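Local coordinates for maltose-binding protein MalE1 (Thermotoga maritima, PDB 6DTU) that binds maltotetraose and probably serves as the maltodextrin-capturing, solute-binding component of a bacterial sugar transport system, at residues 60-65 against 262-267; 106-111 against 300-305; 118-123 against 223-228; 125-130 against 246-251. All coordinates share one frame; numbering follows the deposited sequence.

In the fold
The four contacts divide between two regions of the chain. Interactions 1 and 2 are buried beside the sugar and share a sheet: strand 260-268 pairs with both 58-62 and 100-109, and the Q264 backbone bonds directly to Y106 and A107. There, ladder bonds support charged and polar side chains that grip glucose hydroxyls. Interactions 3 and 4 have their centres about 20 and 21 Å from the centre of the chain, around the four-stranded sheet and helix 127-140, and touch through M225 and L130. Interaction 3 is wholly apolar, whereas interaction 4 joins a helix start to a loop by backbone bonds and, where K125 is exposed, by a bridging water. The 106-111 segment links the groups, since I111 packs against I227 and N228.

Interaction 1 of 4, residues 60-65 against 262-267; sequences VGAHDW and GVQGFM. With GLC (alpha-D-glucopyranose), chain C.
Two adjacent hydroxyls of the chain C glucose are gripped just beyond the end of strand 58-62. O2 donates to D64 OD1 (2.7 Å), O3 donates to D64 OD2 (2.8 Å), and W65 NE1 brings its hydrogen to the same O3 (2.9 Å) in the indole plane. Behind this shell, one face of W65 lies over the A62 amide N, while methyl CE of M267 meets W65 CE3 at 3.6 Å. Further back, antiparallel G61 and G265 exchange two backbone bonds, each donor lying nearly along the acceptor's C=O axis. H63 closes the ladder where the strand turns: with CG in the crowded position (chi1 78°), its ND1 accepts from V263 N in the ring plane (2.9 Å), and NE2 bonds to M331 O. An alanine here would lose both imidazole bonds and would probably loosen the turn presenting D64 and W65. Accepting at ND1 while NE2 faces a carbonyl is consistent with a neutral, NE2-protonated imidazole; D64, accepting from two hydroxyls, is probably ionised.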
loop_
_atom_site.group_PDB
_atom_site.type_symbol
_atom_site.label_atom_id
_atom_site.label_comp_id
_atom_site.label_asym_id
_atom_site.label_seq_id
_atom_site.Cartn_x
_atom_site.Cartn_y
_atom_site.Cartn_z
ATOM N N VAL A 60 10.835 -7.064 -2.621
ATOM C CA VAL A 60 9.455 -7.261 -2.199
ATOM C C VAL A 60 8.783 -5.898 -2.183
ATOM O O VAL A 60 9.287 -4.963 -1.556
ATOM C CB VAL A 60 9.382 -7.937 -0.817
ATOM C CG1 VAL A 60 7.936 -8.174 -0.429
ATOM C CG2 VAL A 60 10.215 -9.235 -0.774
ATOM N N GLY A 61 7.634 -5.782 -2.830
ATOM C CA GLY A 61 6.975 -4.492 -2.841
ATOM C C GLY A 61 5.689 -4.509 -3.619
ATOM O O GLY A 61 5.092 -5.559 -3.839
ATOM N N ALA A 62 5.237 -3.316 -3.985
ATOM C CA ALA A 62 3.887 -3.140 -4.510
ATOM C C ALA A 62 3.833 -3.205 -6.027
ATOM O O ALA A 62 4.810 -2.924 -6.729
ATOM C CB ALA A 62 3.275 -1.831 -4.019
ATOM N N HIS A 63 2.655 -3.578 -6.531
ATOM C CA HIS A 63 2.517 -3.859 -7.952
ATOM C C HIS A 63 2.564 -2.607 -8.815
ATOM O O HIS A 63 2.796 -2.722 -10.025
ATOM C CB HIS A 63 1.224 -4.617 -8.225
ATOM C CG HIS A 63 0.013 -3.741 -8.226
ATOM N ND1 HIS A 63 -0.717 -3.484 -7.087
ATOM C CD2 HIS A 63 -0.598 -3.070 -9.227
ATOM C CE1 HIS A 63 -1.728 -2.686 -7.388
ATOM N NE2 HIS A 63 -1.685 -2.430 -8.681
ATOM N N ASP A 64 2.335 -1.422 -8.246
ATOM C CA ASP A 64 2.446 -0.218 -9.073
ATOM C C ASP A 64 3.851 -0.039 -9.626
ATOM O O ASP A 64 4.022 0.681 -10.614
ATOM C CB ASP A 64 2.040 1.048 -8.305
ATOM C CG ASP A 64 2.935 1.323 -7.091
ATOM O OD1 ASP A 64 2.875 0.508 -6.146
ATOM O OD2 ASP A 64 3.665 2.341 -7.091
ATOM N N TRP A 65 4.855 -0.691 -9.032
ATOM C CA TRP A 65 6.221 -0.580 -9.529
ATOM C C TRP A 65 6.434 -1.323 -10.843
ATOM O O TRP A 65 7.415 -1.038 -11.538
ATOM C CB TRP A 65 7.195 -1.207 -8.539
ATOM C CG TRP A 65 7.168 -0.708 -7.138
ATOM C CD1 TRP A 65 6.451 0.347 -6.636
ATOM C CD2 TRP A 65 7.919 -1.247 -6.050
ATOM N NE1 TRP A 65 6.725 0.502 -5.291
ATOM C CE2 TRP A 65 7.615 -0.471 -4.907
ATOM C CE3 TRP A 65 8.819 -2.319 -5.928
ATOM C CZ2 TRP A 65 8.195 -0.721 -3.651
ATOM C CZ3 TRP A 65 9.383 -2.578 -4.671
ATOM C CH2 TRP A 65 9.041 -1.802 -3.552
ATOM N N GLY A 262 -3.871 -2.370 -3.495
ATOM C CA GLY A 262 -2.499 -2.715 -3.831
ATOM C C GLY A 262 -2.280 -4.211 -3.720
ATOM O O GLY A 262 -2.951 -4.889 -2.946
ATOM N N VAL A 263 -1.343 -4.726 -4.513
ATOM C CA VAL A 263 -0.926 -6.122 -4.419
ATOM C C VAL A 263 0.562 -6.131 -4.100
ATOM O O VAL A 263 1.329 -5.379 -4.708
ATOM C CB VAL A 263 -1.255 -6.916 -5.702
ATOM C CG1 VAL A 263 -0.963 -8.383 -5.484
ATOM C CG2 VAL A 263 -2.727 -6.714 -6.080
ATOM N N GLN A 264 0.955 -6.916 -3.099
ATOM C CA GLN A 264 2.347 -7.031 -2.665
ATOM C C GLN A 264 2.893 -8.353 -3.182
ATOM O O GLN A 264 2.168 -9.353 -3.215
ATOM C CB GLN A 264 2.436 -7.029 -1.131
ATOM C CG GLN A 264 1.994 -5.732 -0.459
ATOM C CD GLN A 264 3.052 -4.657 -0.541
ATOM O OE1 GLN A 264 4.254 -4.940 -0.544
ATOM N NE2 GLN A 264 2.616 -3.407 -0.592
ATOM N N GLY A 265 4.150 -8.349 -3.625
ATOM C CA GLY A 265 4.729 -9.528 -4.240
ATOM C C GLY A 265 6.239 -9.467 -4.335
ATOM O O GLY A 265 6.884 -8.489 -3.957
ATOM N N PHE A 266 6.784 -10.557 -4.854
ATOM C CA PHE A 266 8.215 -10.781 -4.972
ATOM C C PHE A 266 8.616 -10.613 -6.432
ATOM O O PHE A 266 8.066 -11.286 -7.312
ATOM C CB PHE A 266 8.548 -12.210 -4.530
ATOM C CG PHE A 266 8.234 -12.509 -3.077
ATOM C CD1 PHE A 266 9.245 -12.448 -2.113
ATOM C CD2 PHE A 266 6.946 -12.864 -2.668
ATOM C CE1 PHE A 266 8.978 -12.722 -0.748
ATOM C CE2 PHE A 266 6.669 -13.129 -1.301
ATOM C CZ PHE A 266 7.689 -13.058 -0.348
ATOM N N MET A 267 9.607 -9.757 -6.680
ATOM C CA MET A 267 10.113 -9.487 -8.020
ATOM C C MET A 267 11.586 -9.857 -8.084
ATOM O O MET A 267 12.295 -9.742 -7.092
ATOM C CB MET A 267 9.942 -8.030 -8.362
ATOM C CG MET A 267 8.489 -7.678 -8.560
ATOM S SD MET A 267 8.141 -5.936 -8.321
ATOM C CE MET A 267 8.069 -5.809 -6.529
HETATM C C1 GLC C . 2.363 3.482 -2.470
HETATM C C2 GLC C . 3.085 2.975 -3.655
HETATM C C3 GLC C . 4.510 3.433 -3.676
HETATM C C4 GLC C . 4.617 4.908 -3.682
HETATM C C5 GLC C . 3.895 5.511 -2.451
HETATM C C6 GLC C . 3.837 6.913 -2.504
HETATM O O2 GLC C . 3.069 1.519 -3.621
HETATM O O3 GLC C . 5.177 2.895 -4.861
HETATM O O4 GLC C . 6.029 5.250 -3.610
HETATM O O5 GLC C . 2.435 4.958 -2.433
HETATM O O6 GLC C . 3.214 7.373 -1.323
#

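Interaction 2 of 4, residues 106-111 against 300-305; sequences YAMEAI and PRLPSR. With GLC (alpha-D-glucopyranose), chain B; GLC (alpha-D-glucopyranose), chain D.
A classic beta bulge distorts this pairing: Y106 and A107 both face Q264 of strand 260-268, and on the other side the Y106 carbonyl receives S304 N from well above its plane (62° out of it; Y106 O to S304 N 3.1 Å). The same oxygen accepts from a water that in turn takes the hydrogen of R305 N. Past the bulge M108 and L302 form an antiparallel hydrogen-bonded pair (M108 N to L302 O 2.8 Å, L302 N to M108 O 3.0 Å), their side chains crossing obliquely with M108 CG touching L302 CB. At the sugar end, R301 stretches out from CG to NE and runs alongside E109, whose chain is extended beyond CG. Their planes are only 14° apart, so R301 NH1 meets the syn lone pair of E109 OE1 in a flat salt bridge (2.8 Å). R301 NH1 also donates to O3 of the chain B glucose (2.9 Å), and NH2 to its O2 (3.1 Å). E109 OE2 accepts from O2 of the chain D glucose (2.6 Å) and from Q264 NE2. Y106 OH sits over one guanidinium face, and D299 bonds both that hydroxyl and R301 NE, probably helping to hold the two in place. Such a network of paired planar charges and neighbouring hydroxyls is characteristic of the carbohydrate site of periplasmic binding proteins.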
loop_
_atom_site.group_PDB
_atom_site.type_symbol
_atom_site.label_atom_id
_atom_site.label_comp_id
_atom_site.label_asym_id
_atom_site.label_seq_id
_atom_site.Cartn_x
_atom_site.Cartn_y
_atom_site.Cartn_z
ATOM N N TYR A 106 1.846 -12.130 -2.949
ATOM C CA TYR A 106 1.493 -12.833 -1.724
ATOM C C TYR A 106 0.240 -12.293 -1.047
ATOM O O TYR A 106 -0.363 -13.014 -0.244
ATOM C CB TYR A 106 2.681 -12.892 -0.743
ATOM C CG TYR A 106 2.971 -11.641 0.077
ATOM C CD1 TYR A 106 2.334 -11.412 1.285
ATOM C CD2 TYR A 106 3.952 -10.743 -0.321
ATOM C CE1 TYR A 106 2.611 -10.285 2.029
ATOM C CE2 TYR A 106 4.236 -9.622 0.423
ATOM C CZ TYR A 106 3.569 -9.414 1.600
ATOM O OH TYR A 106 3.867 -8.291 2.350
ATOM N N ALA A 107 -0.178 -11.070 -1.351
ATOM C CA ALA A 107 -1.350 -10.508 -0.689
ATOM C C ALA A 107 -1.824 -9.281 -1.442
ATOM O O ALA A 107 -1.048 -8.622 -2.142
ATOM C CB ALA A 107 -1.036 -10.085 0.752
ATOM N N MET A 108 -3.103 -8.974 -1.286
ATOM C CA MET A 108 -3.622 -7.658 -1.632
ATOM C C MET A 108 -3.984 -6.904 -0.356
ATOM O O MET A 108 -3.937 -7.446 0.753
ATOM C CB MET A 108 -4.809 -7.736 -2.601
ATOM C CG MET A 108 -6.036 -8.340 -1.987
ATOM S SD MET A 108 -7.488 -8.250 -3.070
ATOM C CE MET A 108 -8.217 -6.695 -2.547
ATOM N N GLU A 109 -4.328 -5.629 -0.521
ATOM C CA GLU A 109 -4.514 -4.779 0.646
ATOM C C GLU A 109 -5.239 -3.509 0.232
ATOM O O GLU A 109 -5.255 -3.131 -0.945
ATOM C CB GLU A 109 -3.163 -4.396 1.263
ATOM C CG GLU A 109 -2.315 -3.570 0.289
ATOM C CD GLU A 109 -0.860 -3.489 0.666
ATOM O OE1 GLU A 109 -0.425 -4.223 1.572
ATOM O OE2 GLU A 109 -0.155 -2.671 0.049
ATOM N N ALA A 110 -5.828 -2.841 1.226
ATOM C CA ALA A 110 -6.342 -1.486 1.077
ATOM C C ALA A 110 -6.421 -0.885 2.466
ATOM O O ALA A 110 -6.634 -1.601 3.450
ATOM C CB ALA A 110 -7.747 -1.487 0.467
ATOM N N ILE A 111 -6.238 0.438 2.537
ATOM C CA ILE A 111 -6.390 1.105 3.829
ATOM C C ILE A 111 -7.859 1.109 4.243
ATOM O O ILE A 111 -8.766 0.940 3.426
ATOM C CB ILE A 111 -5.772 2.516 3.871
ATOM C CG1 ILE A 111 -6.423 3.473 2.874
ATOM C CG2 ILE A 111 -4.270 2.438 3.555
ATOM C CD1 ILE A 111 -5.682 4.830 2.764
ATOM N N PRO A 300 0.173 -10.128 8.185
ATOM C CA PRO A 300 -1.216 -10.449 7.798
ATOM C C PRO A 300 -1.901 -9.369 6.972
ATOM O O PRO A 300 -2.273 -8.303 7.481
ATOM C CB PRO A 300 -1.915 -10.687 9.144
ATOM C CG PRO A 300 -1.152 -9.860 10.114
ATOM C CD PRO A 300 0.289 -9.899 9.649
ATOM N N ARG A 301 -2.103 -9.670 5.686
ATOM C CA ARG A 301 -2.880 -8.826 4.775
ATOM C C ARG A 301 -4.019 -9.668 4.178
ATOM O O ARG A 301 -4.668 -10.410 4.928
ATOM C CB ARG A 301 -1.955 -8.166 3.735
ATOM C CG ARG A 301 -0.755 -7.509 4.415
ATOM C CD ARG A 301 0.183 -6.780 3.474
ATOM N NE ARG A 301 1.478 -6.516 4.118
ATOM C CZ ARG A 301 2.309 -5.527 3.804
ATOM N NH1 ARG A 301 1.997 -4.621 2.859
ATOM N NH2 ARG A 301 3.476 -5.460 4.449
ATOM N N LEU A 302 -4.272 -9.599 2.860
ATOM C CA LEU A 302 -5.339 -10.392 2.238
ATOM C C LEU A 302 -4.692 -11.378 1.264
ATOM O O LEU A 302 -4.362 -10.994 0.135
ATOM C CB LEU A 302 -6.341 -9.478 1.510
ATOM C CG LEU A 302 -7.039 -8.398 2.354
ATOM C CD1 LEU A 302 -7.921 -7.482 1.523
ATOM C CD2 LEU A 302 -7.848 -9.001 3.464
ATOM N N PRO A 303 -4.504 -12.656 1.634
ATOM C CA PRO A 303 -3.671 -13.555 0.809
ATOM C C PRO A 303 -4.110 -13.686 -0.642
ATOM O O PRO A 303 -5.297 -13.783 -0.943
ATOM C CB PRO A 303 -3.740 -14.891 1.557
ATOM C CG PRO A 303 -3.893 -14.457 3.016
ATOM C CD PRO A 303 -4.805 -13.242 2.953
ATOM N N SER A 304 -3.121 -13.674 -1.545
ATOM C CA SER A 304 -3.360 -13.818 -2.980
ATOM C C SER A 304 -3.417 -15.257 -3.454
ATOM O O SER A 304 -3.923 -15.506 -4.554
ATOM C CB SER A 304 -2.328 -13.036 -3.796
ATOM O OG SER A 304 -2.485 -11.644 -3.593
ATOM N N ARG A 305 -2.926 -16.206 -2.667
ATOM C CA ARG A 305 -3.030 -17.601 -3.047
ATOM C C ARG A 305 -4.400 -18.043 -2.544
ATOM O O ARG A 305 -4.728 -17.843 -1.372
ATOM C CB ARG A 305 -1.922 -18.397 -2.353
ATOM C CG ARG A 305 -1.938 -19.860 -2.757
ATOM C CD ARG A 305 -0.757 -20.694 -2.323
ATOM N NE ARG A 305 -1.232 -22.055 -2.441
ATOM C CZ ARG A 305 -0.686 -23.016 -3.172
ATOM N NH1 ARG A 305 0.434 -22.816 -3.865
ATOM N NH2 ARG A 305 -1.286 -24.186 -3.198
HETATM C C1 GLC B . 5.464 -1.053 5.447
HETATM C C2 GLC B . 4.646 -1.902 4.557
HETATM C C3 GLC B . 4.298 -1.213 3.302
HETATM C C4 GLC B . 3.588 0.068 3.569
HETATM C C5 GLC B . 4.488 1.014 4.408
HETATM C C6 GLC B . 3.832 2.159 4.873
HETATM O O1 GLC B . 6.703 -0.806 4.863
HETATM O O2 GLC B . 5.427 -3.110 4.285
HETATM O O3 GLC B . 3.442 -2.138 2.537
HETATM O O4 GLC B . 3.267 0.723 2.312
HETATM O O5 GLC B . 4.814 0.222 5.684
HETATM O O6 GLC B . 4.793 3.013 5.503
HETATM C C1 GLC D . 1.904 1.014 2.215
HETATM C C2 GLC D . 1.382 0.450 0.944
HETATM C C3 GLC D . 2.120 0.965 -0.206
HETATM C C4 GLC D . 2.060 2.477 -0.267
HETATM C C5 GLC D . 2.558 3.127 1.059
HETATM C C6 GLC D . 2.277 4.531 1.131
HETATM O O2 GLC D . 1.608 -0.989 0.993
HETATM O O3 GLC D . 1.516 0.485 -1.465
HETATM O O4 GLC D . 2.960 2.970 -1.320
HETATM O O5 GLC D . 1.760 2.471 2.179
HETATM O O6 GLC D . 3.026 5.086 2.199
HETATM O O HOH W 1 -0.779 -15.760 -0.639
#

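Interaction 3 of 4, residues 118-123 against 223-228; sequences DYVPEP and AAMIIN
This is a small, purely apolar contact in which the loop between strand 112-116 and helix 127-140 rests on the start of strand 223-228. No hydrogen bond joins the two segments. The methyl CB of A224 is the meeting point, touched by Y119 CB at 3.7 Å and by V120 CG2 at 3.9 Å. The chain turns a corner at A224, whose methyl points toward the loop. V120 holds CG1 anti to its backbone N (chi1 176°), which puts CG2 beside that N and aims it at the strand. The same CG2 also lies 4.0 Å from M225 CG, the two side chains crossing at about a right angle. Y119 CB abuts A224, and with CG anti to the carbonyl carbon the ring runs on, CD2 lying 4.1 Å from A224 CA. Beyond the two segments, the phenol OH of Y119 bonds to G221 O and its ring meets F141 edge-to-face. Helix 127-140 lies against the same residues, with I137 touching Y119 and I133 touching both V120 and M225, so the contact lies between that helix and strand 223-228, an inner strand of the four-stranded sheet.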
loop_
_atom_site.group_PDB
_atom_site.type_symbol
_atom_site.label_atom_id
_atom_site.label_comp_id
_atom_site.label_asym_id
_atom_site.label_seq_id
_atom_site.Cartn_x
_atom_site.Cartn_y
_atom_site.Cartn_z
ATOM N N ASP A 118 -11.024 0.895 23.082
ATOM C CA ASP A 118 -11.068 1.534 24.389
ATOM C C ASP A 118 -11.656 2.929 24.291
ATOM O O ASP A 118 -12.335 3.390 25.215
ATOM C CB ASP A 118 -9.664 1.633 24.976
ATOM C CG ASP A 118 -9.156 0.315 25.503
ATOM O OD1 ASP A 118 -9.981 -0.578 25.736
ATOM O OD2 ASP A 118 -7.931 0.181 25.665
ATOM N N TYR A 119 -11.406 3.619 23.180
ATOM C CA TYR A 119 -11.898 4.973 22.990
ATOM C C TYR A 119 -13.134 5.029 22.112
ATOM O O TYR A 119 -13.966 5.922 22.289
ATOM C CB TYR A 119 -10.808 5.828 22.341
ATOM C CG TYR A 119 -9.547 5.934 23.147
ATOM C CD1 TYR A 119 -9.509 6.681 24.319
ATOM C CD2 TYR A 119 -8.388 5.295 22.735
ATOM C CE1 TYR A 119 -8.342 6.775 25.063
ATOM C CE2 TYR A 119 -7.222 5.380 23.472
ATOM C CZ TYR A 119 -7.203 6.121 24.633
ATOM O OH TYR A 119 -6.033 6.197 25.356
ATOM N N VAL A 120 -13.255 4.099 21.166
ATOM C CA VAL A 120 -14.337 4.047 20.184
ATOM C C VAL A 120 -14.872 2.620 20.166
ATOM O O VAL A 120 -14.467 1.806 19.322
ATOM C CB VAL A 120 -13.825 4.469 18.800
ATOM C CG1 VAL A 120 -14.916 4.332 17.756
ATOM C CG2 VAL A 120 -13.311 5.876 18.848
ATOM N N PRO A 121 -15.780 2.272 21.075
ATOM C CA PRO A 121 -16.291 0.891 21.095
ATOM C C PRO A 121 -16.931 0.465 19.786
ATOM O O PRO A 121 -16.799 -0.699 19.386
ATOM C CB PRO A 121 -17.283 0.912 22.267
ATOM C CG PRO A 121 -16.752 2.010 23.155
ATOM C CD PRO A 121 -16.255 3.064 22.219
ATOM N N GLU A 122 -17.616 1.387 19.106
ATOM C CA GLU A 122 -18.277 1.111 17.839
ATOM C C GLU A 122 -17.866 2.169 16.823
ATOM O O GLU A 122 -17.892 3.369 17.134
ATOM C CB GLU A 122 -19.795 1.061 18.008
ATOM C CG GLU A 122 -20.207 0.011 19.024
ATOM C CD GLU A 122 -21.689 -0.202 19.085
ATOM O OE1 GLU A 122 -22.422 0.515 18.372
ATOM O OE2 GLU A 122 -22.115 -1.090 19.852
ATOM N N PRO A 123 -17.485 1.774 15.615
ATOM C CA PRO A 123 -16.873 2.721 14.675
ATOM C C PRO A 123 -17.901 3.646 14.049
ATOM O O PRO A 123 -19.056 3.251 13.812
ATOM C CB PRO A 123 -16.255 1.799 13.617
ATOM C CG PRO A 123 -17.133 0.581 13.639
ATOM C CD PRO A 123 -17.507 0.399 15.084
ATOM N N ALA A 223 -4.119 7.090 20.100
ATOM C CA ALA A 223 -4.962 7.520 18.993
ATOM C C ALA A 223 -6.204 6.641 18.898
ATOM O O ALA A 223 -6.118 5.408 18.903
ATOM C CB ALA A 223 -4.211 7.592 17.652
ATOM N N ALA A 224 -7.360 7.285 18.788
ATOM C CA ALA A 224 -8.610 6.543 18.791
ATOM C C ALA A 224 -8.913 5.930 17.427
ATOM O O ALA A 224 -9.416 4.803 17.358
ATOM C CB ALA A 224 -9.743 7.451 19.248
ATOM N N MET A 225 -8.649 6.662 16.340
ATOM C CA MET A 225 -9.007 6.230 14.997
ATOM C C MET A 225 -7.934 6.664 14.020
ATOM O O MET A 225 -7.477 7.811 14.066
ATOM C CB MET A 225 -10.303 6.904 14.544
ATOM C CG MET A 225 -11.510 6.479 15.365
ATOM S SD MET A 225 -13.034 7.358 14.933
ATOM C CE MET A 225 -12.664 9.048 15.408
ATOM N N ILE A 226 -7.595 5.768 13.090
ATOM C CA ILE A 226 -6.678 6.089 12.007
ATOM C C ILE A 226 -7.187 5.508 10.696
ATOM O O ILE A 226 -8.088 4.666 10.661
ATOM C CB ILE A 226 -5.241 5.602 12.272
ATOM C CG1 ILE A 226 -5.206 4.074 12.354
ATOM C CG2 ILE A 226 -4.683 6.265 13.534
ATOM C CD1 ILE A 226 -3.795 3.537 12.540
ATOM N N ILE A 227 -6.608 5.986 9.600
ATOM C CA ILE A 227 -6.792 5.358 8.297
ATOM C C ILE A 227 -5.455 4.779 7.866
ATOM O O ILE A 227 -4.520 5.517 7.540
ATOM C CB ILE A 227 -7.369 6.316 7.249
ATOM C CG1 ILE A 227 -8.791 6.708 7.653
ATOM C CG2 ILE A 227 -7.420 5.604 5.903
ATOM C CD1 ILE A 227 -9.451 7.717 6.710
ATOM N N ASN A 228 -5.366 3.449 7.869
ATOM C CA ASN A 228 -4.114 2.753 7.610
ATOM C C ASN A 228 -4.446 1.349 7.120
ATOM O O ASN A 228 -5.604 0.931 7.118
ATOM C CB ASN A 228 -3.261 2.691 8.880
ATOM C CG ASN A 228 -1.788 2.464 8.597
ATOM O OD1 ASN A 228 -1.359 2.356 7.451
ATOM N ND2 ASN A 228 -0.999 2.407 9.656
#

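Interaction 4 of 4, residues 125-130 against 246-251; sequences KTMDEL and APIPDL
With chi1 at -75°, M127 sets CG anti to its carbonyl carbon and 4.1 Å from L251 CD2. The bend at chi2 (-60°) then brings SD to 4.1 Å from P249 CB, the two side chains crossing at about a right angle, and chi3 turns the terminal CE. P249 is also met by L130, whose CD1 touches P249 CG at 3.7 Å, so the proline ring fits against the first turn of helix 127-140. A serine in place of M127 would remove CG, SD and CE and would probably leave P249 and L251 poorly packed against the helix. T126, the N-cap, holds OG1 in the crowded position (chi1 68°), where it accepts from E129 N at 3.0 Å. E129 OE1 in turn accepts from K125 N. M127 N donates to D250 O (3.0 Å), in the carbonyl plane, and D250 N makes a longer bond to K125 O (3.3 Å). Waters bridge K125 NZ to D250 OD2 and D128 N to L251 O. The opening amides of the helix thus find three acceptors: a loop carbonyl for M127 and a water for D128, which tie the helix start to the 246-251 loop, and the N-cap hydroxyl for E129, internal to 125-130.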
loop_
_atom_site.group_PDB
_atom_site.type_symbol
_atom_site.label_atom_id
_atom_site.label_comp_id
_atom_site.label_asym_id
_atom_site.label_seq_id
_atom_site.Cartn_x
_atom_site.Cartn_y
_atom_site.Cartn_z
ATOM N N LYS A 125 -20.024 5.621 11.276
ATOM C CA LYS A 125 -20.532 5.220 9.974
ATOM C C LYS A 125 -20.379 6.307 8.919
ATOM O O LYS A 125 -20.363 5.994 7.724
ATOM C CB LYS A 125 -22.017 4.849 10.095
ATOM C CG LYS A 125 -22.509 3.830 9.072
ATOM C CD LYS A 125 -24.025 3.904 8.919
ATOM C CE LYS A 125 -24.622 2.579 8.479
ATOM N NZ LYS A 125 -24.215 2.189 7.098
ATOM N N THR A 126 -20.272 7.569 9.329
ATOM C CA THR A 126 -20.076 8.683 8.417
ATOM C C THR A 126 -18.895 9.517 8.877
ATOM O O THR A 126 -18.461 9.436 10.030
ATOM C CB THR A 126 -21.310 9.584 8.339
ATOM O OG1 THR A 126 -21.482 10.251 9.592
ATOM C CG2 THR A 126 -22.546 8.773 8.031
ATOM N N MET A 127 -18.352 10.294 7.935
ATOM C CA MET A 127 -17.269 11.216 8.262
ATOM C C MET A 127 -17.751 12.307 9.208
ATOM O O MET A 127 -16.994 12.757 10.073
ATOM C CB MET A 127 -16.660 11.797 6.980
ATOM C CG MET A 127 -15.737 10.827 6.192
ATOM S SD MET A 127 -14.284 10.228 7.115
ATOM C CE MET A 127 -13.396 11.751 7.490
ATOM N N ASP A 128 -19.009 12.725 9.078
ATOM C CA ASP A 128 -19.568 13.679 10.033
ATOM C C ASP A 128 -19.548 13.114 11.446
ATOM O O ASP A 128 -19.207 13.820 12.404
ATOM C CB ASP A 128 -20.989 14.088 9.636
ATOM C CG ASP A 128 -21.015 15.068 8.469
ATOM O OD1 ASP A 128 -20.048 15.834 8.309
ATOM O OD2 ASP A 128 -22.029 15.125 7.749
ATOM N N GLU A 129 -19.895 11.832 11.590
ATOM C CA GLU A 129 -19.820 11.179 12.892
ATOM C C GLU A 129 -18.372 11.020 13.342
ATOM O O GLU A 129 -18.052 11.245 14.515
ATOM C CB GLU A 129 -20.506 9.818 12.797
ATOM C CG GLU A 129 -20.843 9.142 14.109
ATOM C CD GLU A 129 -21.221 7.681 13.916
ATOM O OE1 GLU A 129 -21.593 7.311 12.779
ATOM O OE2 GLU A 129 -21.146 6.906 14.896
ATOM N N LEU A 130 -17.476 10.663 12.417
ATOM C CA LEU A 130 -16.071 10.540 12.783
ATOM C C LEU A 130 -15.520 11.871 13.276
ATOM O O LEU A 130 -14.804 11.919 14.283
ATOM C CB LEU A 130 -15.253 9.964 11.615
ATOM C CG LEU A 130 -13.731 9.819 11.792
ATOM C CD1 LEU A 130 -13.201 8.664 10.965
ATOM C CD2 LEU A 130 -12.962 11.092 11.416
ATOM N N ALA A 246 -12.741 -1.384 10.066
ATOM C CA ALA A 246 -14.005 -1.078 9.416
ATOM C C ALA A 246 -13.722 -0.281 8.154
ATOM O O ALA A 246 -12.662 0.341 8.033
ATOM C CB ALA A 246 -14.894 -0.250 10.358
ATOM N N PRO A 247 -14.636 -0.283 7.190
ATOM C CA PRO A 247 -14.463 0.618 6.048
ATOM C C PRO A 247 -14.365 2.068 6.506
ATOM O O PRO A 247 -14.910 2.455 7.545
ATOM C CB PRO A 247 -15.719 0.378 5.207
ATOM C CG PRO A 247 -16.165 -0.990 5.592
ATOM C CD PRO A 247 -15.818 -1.155 7.033
ATOM N N ILE A 248 -13.647 2.865 5.720
ATOM C CA ILE A 248 -13.592 4.299 5.999
ATOM C C ILE A 248 -15.013 4.832 5.984
ATOM O O ILE A 248 -15.824 4.403 5.136
ATOM C CB ILE A 248 -12.720 5.020 4.964
ATOM C CG1 ILE A 248 -11.293 4.458 4.990
ATOM C CG2 ILE A 248 -12.738 6.546 5.179
ATOM C CD1 ILE A 248 -10.448 4.884 3.786
ATOM N N PRO A 249 -15.402 5.688 6.925
ATOM C CA PRO A 249 -16.783 6.176 6.944
ATOM C C PRO A 249 -17.127 6.863 5.630
ATOM O O PRO A 249 -16.264 7.459 4.981
ATOM C CB PRO A 249 -16.784 7.158 8.119
ATOM C CG PRO A 249 -15.679 6.636 9.036
ATOM C CD PRO A 249 -14.629 6.129 8.101
ATOM N N ASP A 250 -18.391 6.725 5.213
ATOM C CA ASP A 250 -18.843 7.349 3.978
ATOM C C ASP A 250 -18.570 8.845 4.030
ATOM O O ASP A 250 -18.760 9.489 5.065
ATOM C CB ASP A 250 -20.348 7.138 3.777
ATOM C CG ASP A 250 -20.719 5.698 3.438
ATOM O OD1 ASP A 250 -19.895 4.941 2.870
ATOM O OD2 ASP A 250 -21.865 5.317 3.761
ATOM N N LEU A 251 -18.118 9.402 2.900
ATOM C CA LEU A 251 -17.757 10.817 2.870
ATOM C C LEU A 251 -18.979 11.691 3.084
ATOM O O LEU A 251 -18.905 12.758 3.713
ATOM C CB LEU A 251 -17.082 11.147 1.546
ATOM C CG LEU A 251 -16.027 10.128 1.132
ATOM C CD1 LEU A 251 -15.415 10.573 -0.185
ATOM C CD2 LEU A 251 -14.982 9.990 2.239
HETATM O O HOH W 2 -22.972 3.160 4.615
HETATM O O HOH W 3 -20.398 12.440 6.465
#